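Local coordinates for protein BauA (Acinetobacter baumannii, PDB 6HCP) that serves as the outer-membrane receptor for ferric preacinetobactin, a siderophore complex of iron, and probably carries it across that membrane, at residues E73-K78 against N672-T677; T178-M181 against Q185-G188; S360-W365 against A432-Q437. One frame throughout, in Å; residues are numbered along the deposited sequence.

Contact 1. Residues E73-K78 against N672-T677; sequences EDKQAK and NIYNLT. With EDO (1,2-ethanediol), chain K.
The hydroxyl of Tyr674 gives its proton to the backbone carbonyl of Lys75, with OH 2.7 Å from O, and the carbonyl oxygen lies at the edge of the phenol ring, near its plane. Beside it, Gln76 NE2 donates to Asn672 OD1 at 2.8 Å, a fairly straight bond (159° at the hydrogen) that lies close to the glutamine's own amide plane, although the two amides are turned 66° against each other. Gln76 NE2 has a second, weak bond to Met699 O. A water also bridges Lys75 and Tyr674, accepting from Lys75 NZ at 2.7 Å and donating to Tyr674 OH at 3.1 Å. An ethanediol, probably from the crystallisation liquor, bridges the segments a second way, its O1 donating to Asp74 O at 2.7 Å while its O2 accepts from Asn672 ND2.

Packing is thin by comparison. The Lys75 chain bends at both chi2 and chi3, which brings CE to 3.5 Å from Tyr674 OH, crossing the phenol roughly at right angles. The helix ends in a Schellman motif, Gln76 taking positive phi (53°); near this end Asp74 O and Lys75 O accept from the diol and from Tyr674. Asp74 is held by Lys70 and Arg670. Tyrosine and amide side chains suit a buried but polar seam, consistent with a plug held to the barrel wall by discrete polar contacts rather than extensive apolar packing.

Contact 2. Residues T178-M181 against Q185-G188; sequences TTYM and QFGG. With C8E ((hydroxyethyloxy)tri(ethyloxy)octane), chain B; EDO (1,2-ethanediol), chain R.
Phe186 lies under a detergent tail: C8E C5 sits over the centre of one ring face, 3.7 Å above its plane. Phe186 CE1 comes to the edge of the Tyr180 ring, 3.8 Å from Tyr180 CD1, the ring planes 52° apart. In this non-hydrogen-bonded pair Phe186 turns a flat apolar face to the detergent, as suits the outer, membrane-facing wall of a barrel.

The other face of the hairpin is more polar. Met181 CE comes to 3.3 Å from Gln185 OE1, the methionine chain turning at chi3 (59°) to lay its methyl against the amide. A water also donates to Gln185 OE1 and sits 2.8 Å from Thr179 OG1, while Gln185 NE2 is bonded to Lys222 O. Gly187 fits opposite Thr179, whose OG1 stands over the glycine CA at 3.5 Å. Thr179 and Gly187, then Met181 and Gln185, exchange paired backbone hydrogen bonds.

In the antiparallel arrangement strand 697-705 flanks Thr178-Met181, the first barrel strand closing on the last, and strand 202-212 flanks Gln185-Gly188. Met181 and Gln185 touch Lys78 of the plug; Tyr180 and Phe186 pack on Leu652 and Thr650 of a neighbouring subunit.

Contact 3. Residues S360-W365 against A432-Q437; sequences SVKHQW and AQDKVQ
Lys362 reaches across to Asp434 in a long salt bridge, NZ standing 3.6 Å from OD2. The lysine runs extended through chi2 and chi3 and bends at its last torsion (chi4 148°), which leaves its end alongside the carboxylate, with Asp434 OD1 3.7 Å from Lys362 CD. The two side chains meet at about a right angle. Both are near solvent, and a charge pair this long probably adds modest, mainly electrostatic attraction.

The close-knit part lies within 432-437. Ala432 to Lys435 form a type I' turn, closed by Lys435 N on Ala432 O at 3.2 Å. Gln433 and Asp434 occupy its corners at positive phi, a conformation that aspartate tolerates comparatively well. Gln437 then doubles back: its NE2 donates to Asp434 O at 2.9 Å, almost straight (169°) and in the plane of both the carbonyl and its own amide. That bond ties the turn to the start of strand 436-451, where Lys435 and Val436 face Phe431 in a classic beta bulge.

On the loose side, waters replace direct contact. One lies 2.9 Å from Ser360 OG and accepts from Ala432 N; another donates to Ser360 O at 2.7 Å and accepts from Gln433 N at 3.0 Å. The small, polar serine suits such a hydrated turn, and the turn's backbone N-H groups gain partners without side-chain packing.

Strand 412-431 lies between the two segments, pairing with strand 361-381 on one edge and strand 436-451 on the other. The contact thus joins neighbouring short hairpin turns at one rim of the barrel; their shortness, set against the long connection between strands 361-381 and 412-431 at the other end, is consistent with the periplasmic turns of TonB-dependent receptors.

How the contacts relate
From the N terminus, the chain first builds the plug, whose helix 69-75 and the residues just after it supply one half of contact 1. Contact 2 follows as a local hairpin opening the barrel, and contact 3 later joins two turns with strand 412-431 between them. Only near the C terminus does strand 665-674 return to complete contact 1, so its long loop encloses both others, which follow one another without crossing. Contacts 1 and 2 meet at Lys78, bringing plug and barrel together near the closure. Contact 3 stands apart, its centre about 44 Å from that of contact 1 and about 51 Å from that of contact 2.

Contact 1. Residues E73-K78 against N672-T677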
loop_
_atom_site.group_PDB
_atom_site.type_symbol
_atom_site.label_atom_id
_atom_site.label_comp_id
_atom_site.label_asym_id
_atom_site.label_seq_id
_atom_site.Cartn_x
_atom_site.Cartn_y
_atom_site.Cartn_z
ATOM N N GLU A 73 -23.849 0.687 -8.164
ATOM C CA GLU A 73 -23.072 1.928 -8.091
ATOM C C GLU A 73 -22.167 1.884 -6.847
ATOM O O GLU A 73 -21.053 2.400 -6.880
ATOM C CB GLU A 73 -23.977 3.165 -8.086
ATOM C CG GLU A 73 -24.636 3.466 -9.430
ATOM C CD GLU A 73 -23.774 3.984 -10.574
ATOM O OE1 GLU A 73 -24.222 3.805 -11.744
ATOM O OE2 GLU A 73 -22.683 4.600 -10.319
ATOM N N ASP A 74 -22.641 1.264 -5.762
ATOM C CA ASP A 74 -21.846 1.185 -4.529
ATOM C C ASP A 74 -20.557 0.371 -4.738
ATOM O O ASP A 74 -19.519 0.684 -4.147
ATOM C CB ASP A 74 -22.663 0.630 -3.372
ATOM C CG ASP A 74 -23.654 1.637 -2.794
ATOM O OD1 ASP A 74 -23.515 2.844 -3.095
ATOM O OD2 ASP A 74 -24.563 1.202 -2.073
ATOM N N LYS A 75 -20.604 -0.660 -5.590
ATOM C CA LYS A 75 -19.408 -1.455 -5.908
ATOM C C LYS A 75 -18.548 -0.780 -6.984
ATOM O O LYS A 75 -17.418 -1.230 -7.266
ATOM C CB LYS A 75 -19.833 -2.860 -6.377
ATOM C CG LYS A 75 -20.633 -3.661 -5.371
ATOM C CD LYS A 75 -19.909 -3.933 -4.049
ATOM C CE LYS A 75 -18.748 -4.888 -4.242
ATOM N NZ LYS A 75 -18.038 -5.210 -2.981
ATOM N N GLN A 76 -19.102 0.232 -7.662
ATOM C CA GLN A 76 -18.499 0.776 -8.906
ATOM C C GLN A 76 -18.246 -0.379 -9.897
ATOM O O GLN A 76 -17.209 -0.442 -10.575
ATOM C CB GLN A 76 -17.214 1.573 -8.611
ATOM C CG GLN A 76 -17.376 2.639 -7.524
ATOM C CD GLN A 76 -16.232 3.638 -7.497
ATOM O OE1 GLN A 76 -15.882 4.238 -8.501
ATOM N NE2 GLN A 76 -15.537 3.701 -6.376
ATOM N N ALA A 77 -19.228 -1.274 -10.009
ATOM C CA ALA A 77 -19.120 -2.471 -10.824
ATOM C C ALA A 77 -18.999 -2.094 -12.304
ATOM O O ALA A 77 -19.800 -1.315 -12.848
ATOM C CB ALA A 77 -20.316 -3.363 -10.573
ATOM N N LYS A 78 -18.004 -2.684 -12.957
ATOM C CA LYS A 78 -17.668 -2.408 -14.340
ATOM C C LYS A 78 -18.241 -3.501 -15.262
ATOM O O LYS A 78 -18.210 -3.370 -16.479
ATOM C CB LYS A 78 -16.147 -2.332 -14.469
ATOM C CG LYS A 78 -15.459 -1.271 -13.610
ATOM C CD LYS A 78 -15.492 0.124 -14.221
ATOM C CE LYS A 78 -14.819 1.202 -13.379
ATOM N NZ LYS A 78 -15.603 1.512 -12.159
ATOM N N ASN A 672 -12.965 2.935 -3.672
ATOM C CA ASN A 672 -12.852 1.483 -3.491
ATOM C C ASN A 672 -11.445 1.033 -3.886
ATOM O O ASN A 672 -10.877 1.539 -4.850
ATOM C CB ASN A 672 -13.857 0.697 -4.340
ATOM C CG ASN A 672 -15.280 0.907 -3.904
ATOM O OD1 ASN A 672 -15.884 1.930 -4.256
ATOM N ND2 ASN A 672 -15.682 0.113 -2.927
ATOM N N ILE A 673 -10.893 0.113 -3.087
ATOM C CA ILE A 673 -9.704 -0.618 -3.436
ATOM C C ILE A 673 -10.076 -2.099 -3.447
ATOM O O ILE A 673 -10.500 -2.630 -2.440
ATOM C CB ILE A 673 -8.534 -0.364 -2.454
ATOM C CG1 ILE A 673 -8.276 1.131 -2.237
ATOM C CG2 ILE A 673 -7.283 -1.083 -2.948
ATOM C CD1 ILE A 673 -7.200 1.421 -1.209
ATOM N N TYR A 674 -9.852 -2.745 -4.594
ATOM C CA TYR A 674 -10.045 -4.179 -4.740
ATOM C C TYR A 674 -8.676 -4.872 -4.715
ATOM O O TYR A 674 -7.722 -4.364 -5.303
ATOM C CB TYR A 674 -10.828 -4.433 -6.036
ATOM C CG TYR A 674 -12.274 -4.012 -5.953
ATOM C CD1 TYR A 674 -13.198 -4.779 -5.267
ATOM C CD2 TYR A 674 -12.700 -2.793 -6.460
ATOM C CE1 TYR A 674 -14.494 -4.342 -5.062
ATOM C CE2 TYR A 674 -14.012 -2.367 -6.315
ATOM C CZ TYR A 674 -14.911 -3.136 -5.600
ATOM O OH TYR A 674 -16.213 -2.758 -5.442
ATOM N N ASN A 675 -8.648 -6.109 -4.227
ATOM C CA ASN A 675 -7.423 -6.864 -4.011
ATOM C C ASN A 675 -6.396 -5.952 -3.310
ATOM O O ASN A 675 -5.304 -5.700 -3.809
ATOM C CB ASN A 675 -6.874 -7.467 -5.304
ATOM C CG ASN A 675 -5.751 -8.443 -5.039
ATOM O OD1 ASN A 675 -5.481 -8.765 -3.882
ATOM N ND2 ASN A 675 -5.083 -8.905 -6.089
ATOM N N LEU A 676 -6.770 -5.466 -2.132
ATOM C CA LEU A 676 -5.960 -4.446 -1.461
ATOM C C LEU A 676 -4.585 -4.992 -1.058
ATOM O O LEU A 676 -3.629 -4.212 -0.998
ATOM C CB LEU A 676 -6.738 -3.851 -0.289
ATOM C CG LEU A 676 -6.755 -4.599 1.034
ATOM C CD1 LEU A 676 -5.643 -4.102 1.940
ATOM C CD2 LEU A 676 -8.103 -4.391 1.720
ATOM N N THR A 677 -4.455 -6.308 -0.849
ATOM C CA THR A 677 -3.137 -6.883 -0.513
ATOM C C THR A 677 -2.294 -7.150 -1.759
ATOM O O THR A 677 -1.101 -7.444 -1.635
ATOM C CB THR A 677 -3.240 -8.163 0.323
ATOM O OG1 THR A 677 -3.701 -9.237 -0.501
ATOM C CG2 THR A 677 -4.113 -8.006 1.548
HETATM C C1 EDO K . -18.178 2.851 -2.117
HETATM O O1 EDO K . -19.621 2.650 -2.339
HETATM C C2 EDO K . -17.805 2.131 -0.805
HETATM O O2 EDO K . -17.973 0.704 -0.944
HETATM O O HOH W 1 -17.055 -2.711 -2.448
#

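Contact 2. Residues T178-M181 against Q185-G188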
loop_
_atom_site.group_PDB
_atom_site.type_symbol
_atom_site.label_atom_id
_atom_site.label_comp_id
_atom_site.label_asym_id
_atom_site.label_seq_id
_atom_site.Cartn_x
_atom_site.Cartn_y
_atom_site.Cartn_z
ATOM N N THR A 178 -18.890 10.925 -12.557
ATOM C CA THR A 178 -17.572 10.803 -13.158
ATOM C C THR A 178 -16.822 9.673 -12.444
ATOM O O THR A 178 -17.061 9.410 -11.268
ATOM C CB THR A 178 -16.762 12.107 -13.115
ATOM O OG1 THR A 178 -16.659 12.486 -11.745
ATOM C CG2 THR A 178 -17.377 13.199 -13.967
ATOM N N THR A 179 -15.962 8.990 -13.201
ATOM C CA THR A 179 -15.280 7.799 -12.712
ATOM C C THR A 179 -13.786 7.900 -13.016
ATOM O O THR A 179 -13.355 8.345 -14.088
ATOM C CB THR A 179 -15.890 6.492 -13.267
ATOM O OG1 THR A 179 -15.702 6.363 -14.674
ATOM C CG2 THR A 179 -17.367 6.376 -12.985
ATOM N N TYR A 180 -13.030 7.265 -12.118
ATOM C CA TYR A 180 -11.636 6.953 -12.284
ATOM C C TYR A 180 -11.417 5.487 -11.868
ATOM O O TYR A 180 -11.993 5.008 -10.889
ATOM C CB TYR A 180 -10.782 7.902 -11.430
ATOM C CG TYR A 180 -9.392 7.421 -11.135
ATOM C CD1 TYR A 180 -8.334 7.672 -11.986
ATOM C CD2 TYR A 180 -9.139 6.676 -10.000
ATOM C CE1 TYR A 180 -7.058 7.206 -11.708
ATOM C CE2 TYR A 180 -7.875 6.206 -9.706
ATOM C CZ TYR A 180 -6.822 6.494 -10.549
ATOM O OH TYR A 180 -5.595 5.980 -10.225
ATOM N N MET A 181 -10.529 4.824 -12.604
ATOM C CA MET A 181 -9.982 3.562 -12.189
ATOM C C MET A 181 -8.488 3.582 -12.496
ATOM O O MET A 181 -8.061 4.069 -13.530
ATOM C CB MET A 181 -10.658 2.383 -12.910
ATOM C CG MET A 181 -10.048 1.039 -12.553
ATOM S SD MET A 181 -11.049 -0.383 -13.150
ATOM C CE MET A 181 -11.110 -0.113 -14.914
ATOM N N GLN A 185 -7.786 5.398 -16.056
ATOM C CA GLN A 185 -9.044 5.265 -16.779
ATOM C C GLN A 185 -10.035 6.300 -16.254
ATOM O O GLN A 185 -10.384 6.293 -15.089
ATOM C CB GLN A 185 -9.669 3.877 -16.631
ATOM C CG GLN A 185 -10.760 3.659 -17.670
ATOM C CD GLN A 185 -11.746 2.587 -17.289
ATOM O OE1 GLN A 185 -12.341 2.633 -16.214
ATOM N NE2 GLN A 185 -11.969 1.657 -18.216
ATOM N N PHE A 186 -10.507 7.166 -17.152
ATOM C CA PHE A 186 -11.467 8.177 -16.787
ATOM C C PHE A 186 -12.762 7.945 -17.558
ATOM O O PHE A 186 -12.729 7.610 -18.730
ATOM C CB PHE A 186 -10.940 9.575 -17.113
ATOM C CG PHE A 186 -9.764 9.961 -16.258
ATOM C CD1 PHE A 186 -9.964 10.452 -14.975
ATOM C CD2 PHE A 186 -8.479 9.740 -16.701
ATOM C CE1 PHE A 186 -8.879 10.735 -14.158
ATOM C CE2 PHE A 186 -7.397 10.087 -15.905
ATOM C CZ PHE A 186 -7.601 10.543 -14.629
ATOM N N GLY A 187 -13.879 8.306 -16.934
ATOM C CA GLY A 187 -15.151 8.151 -17.611
ATOM C C GLY A 187 -16.233 9.008 -17.014
ATOM O O GLY A 187 -16.049 9.722 -16.015
ATOM N N GLY A 188 -17.407 8.896 -17.627
ATOM C CA GLY A 188 -18.581 9.500 -17.088
ATOM C C GLY A 188 -19.810 8.730 -17.501
ATOM O O GLY A 188 -19.801 8.030 -18.532
HETATM C C1 C8E B . -10.065 16.393 -13.574
HETATM C C2 C8E B . -8.691 15.766 -13.517
HETATM C C3 C8E B . -8.587 14.516 -14.390
HETATM C C4 C8E B . -9.182 14.739 -15.769
HETATM C C5 C8E B . -8.664 13.743 -16.796
HETATM C C6 C8E B . -9.280 14.042 -18.156
HETATM C C7 C8E B . -9.169 12.882 -19.146
HETATM C C8 C8E B . -7.713 12.521 -19.406
HETATM O O9 C8E B . -7.405 12.641 -20.794
HETATM C C1 EDO R . -14.001 11.013 -10.087
HETATM O O1 EDO R . -13.535 11.304 -11.415
HETATM C C2 EDO R . -12.873 11.133 -9.073
HETATM O O2 EDO R . -11.991 12.190 -9.439
HETATM O O HOH W 2 -13.143 5.224 -15.195
#

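Contact 3. Residues S360-W365 against A432-Q437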
loop_
_atom_site.group_PDB
_atom_site.type_symbol
_atom_site.label_atom_id
_atom_site.label_comp_id
_atom_site.label_asym_id
_atom_site.label_seq_id
_atom_site.Cartn_x
_atom_site.Cartn_y
_atom_site.Cartn_z
ATOM N N SER A 360 -60.804 -25.175 -2.464
ATOM C CA SER A 360 -59.939 -24.310 -1.655
ATOM C C SER A 360 -58.512 -24.206 -2.235
ATOM O O SER A 360 -57.592 -23.713 -1.549
ATOM C CB SER A 360 -59.880 -24.828 -0.253
ATOM O OG SER A 360 -59.182 -26.071 -0.204
ATOM N N VAL A 361 -58.313 -24.696 -3.469
ATOM C CA VAL A 361 -56.984 -24.699 -4.120
ATOM C C VAL A 361 -56.963 -23.648 -5.229
ATOM O O VAL A 361 -57.819 -23.642 -6.085
ATOM C CB VAL A 361 -56.635 -26.093 -4.669
ATOM C CG1 VAL A 361 -55.270 -26.099 -5.349
ATOM C CG2 VAL A 361 -56.703 -27.140 -3.577
ATOM N N LYS A 362 -56.017 -22.704 -5.141
ATOM C CA LYS A 362 -55.860 -21.666 -6.117
ATOM C C LYS A 362 -54.812 -22.104 -7.159
ATOM O O LYS A 362 -53.775 -22.654 -6.809
ATOM C CB LYS A 362 -55.408 -20.369 -5.441
ATOM C CG LYS A 362 -56.438 -19.732 -4.518
ATOM C CD LYS A 362 -55.941 -18.446 -3.885
ATOM C CE LYS A 362 -56.932 -17.867 -2.897
ATOM N NZ LYS A 362 -56.246 -17.154 -1.792
ATOM N N HIS A 363 -55.086 -21.783 -8.417
ATOM C CA HIS A 363 -54.240 -22.133 -9.557
ATOM C C HIS A 363 -53.767 -20.854 -10.238
ATOM O O HIS A 363 -54.565 -19.953 -10.544
ATOM C CB HIS A 363 -54.992 -23.034 -10.550
ATOM C CG HIS A 363 -55.368 -24.374 -10.015
ATOM N ND1 HIS A 363 -54.800 -25.533 -10.506
ATOM C CD2 HIS A 363 -56.312 -24.759 -9.113
ATOM C CE1 HIS A 363 -55.349 -26.575 -9.905
ATOM N NE2 HIS A 363 -56.218 -26.120 -8.975
ATOM N N GLN A 364 -52.453 -20.791 -10.489
ATOM C CA GLN A 364 -51.853 -19.749 -11.313
ATOM C C GLN A 364 -50.988 -20.444 -12.364
ATOM O O GLN A 364 -50.098 -21.205 -11.988
ATOM C CB GLN A 364 -50.934 -18.869 -10.463
ATOM C CG GLN A 364 -51.101 -17.374 -10.632
ATOM C CD GLN A 364 -50.377 -16.695 -9.491
ATOM O OE1 GLN A 364 -50.959 -16.421 -8.445
ATOM N NE2 GLN A 364 -49.058 -16.707 -9.568
ATOM N N TRP A 365 -51.323 -20.257 -13.639
ATOM C CA TRP A 365 -50.719 -21.031 -14.703
ATOM C C TRP A 365 -50.138 -20.082 -15.742
ATOM O O TRP A 365 -50.546 -18.924 -15.857
ATOM C CB TRP A 365 -51.726 -22.011 -15.333
ATOM C CG TRP A 365 -52.903 -21.310 -15.944
ATOM C CD1 TRP A 365 -54.080 -21.019 -15.319
ATOM C CD2 TRP A 365 -53.012 -20.781 -17.274
ATOM N NE1 TRP A 365 -54.901 -20.328 -16.165
ATOM C CE2 TRP A 365 -54.274 -20.158 -17.368
ATOM C CE3 TRP A 365 -52.172 -20.759 -18.392
ATOM C CZ2 TRP A 365 -54.725 -19.548 -18.536
ATOM C CZ3 TRP A 365 -52.605 -20.125 -19.538
ATOM C CH2 TRP A 365 -53.858 -19.516 -19.606
ATOM N N ALA A 432 -54.226 -24.486 1.389
ATOM C CA ALA A 432 -54.167 -24.162 2.833
ATOM C C ALA A 432 -53.829 -22.686 3.031
ATOM O O ALA A 432 -52.808 -22.349 3.650
ATOM C CB ALA A 432 -53.156 -25.044 3.514
ATOM N N GLN A 433 -54.603 -21.827 2.370
ATOM C CA GLN A 433 -54.429 -20.381 2.453
ATOM C C GLN A 433 -53.007 -20.004 2.038
ATOM O O GLN A 433 -52.357 -19.177 2.687
ATOM C CB GLN A 433 -54.738 -19.900 3.870
ATOM C CG GLN A 433 -56.211 -20.031 4.224
ATOM C CD GLN A 433 -56.416 -20.287 5.693
ATOM O OE1 GLN A 433 -55.759 -21.136 6.291
ATOM N NE2 GLN A 433 -57.336 -19.544 6.283
ATOM N N ASP A 434 -52.553 -20.620 0.941
ATOM C CA ASP A 434 -51.342 -20.236 0.228
ATOM C C ASP A 434 -50.084 -20.643 1.008
ATOM O O ASP A 434 -48.974 -20.304 0.596
ATOM C CB ASP A 434 -51.364 -18.746 -0.109
ATOM C CG ASP A 434 -52.425 -18.385 -1.135
ATOM O OD1 ASP A 434 -53.050 -19.320 -1.691
ATOM O OD2 ASP A 434 -52.675 -17.181 -1.309
ATOM N N LYS A 435 -50.223 -21.554 1.977
ATOM C CA LYS A 435 -49.078 -21.979 2.776
ATOM C C LYS A 435 -48.324 -23.136 2.103
ATOM O O LYS A 435 -47.239 -23.494 2.555
ATOM C CB LYS A 435 -49.515 -22.359 4.195
ATOM C CG LYS A 435 -49.899 -21.167 5.066
ATOM C CD LYS A 435 -50.050 -21.508 6.534
ATOM C CE LYS A 435 -51.267 -22.359 6.826
ATOM N NZ LYS A 435 -51.824 -22.064 8.169
ATOM N N VAL A 436 -48.983 -23.832 1.172
ATOM C CA VAL A 436 -48.358 -24.941 0.450
ATOM C C VAL A 436 -48.548 -24.695 -1.046
ATOM O O VAL A 436 -49.667 -24.458 -1.494
ATOM C CB VAL A 436 -48.924 -26.308 0.868
ATOM C CG1 VAL A 436 -48.232 -27.447 0.126
ATOM C CG2 VAL A 436 -48.819 -26.523 2.370
ATOM N N GLN A 437 -47.430 -24.581 -1.770
ATOM C CA GLN A 437 -47.453 -24.162 -3.174
ATOM C C GLN A 437 -46.673 -25.177 -4.019
ATOM O O GLN A 437 -45.489 -25.422 -3.766
ATOM C CB GLN A 437 -46.858 -22.769 -3.323
ATOM C CG GLN A 437 -47.661 -21.704 -2.594
ATOM C CD GLN A 437 -46.995 -20.352 -2.619
ATOM O OE1 GLN A 437 -46.337 -19.978 -3.592
ATOM N NE2 GLN A 437 -47.217 -19.585 -1.559
HETATM O O HOH W 3 -56.329 -26.242 0.487
HETATM O O HOH W 4 -57.097 -22.604 0.917
#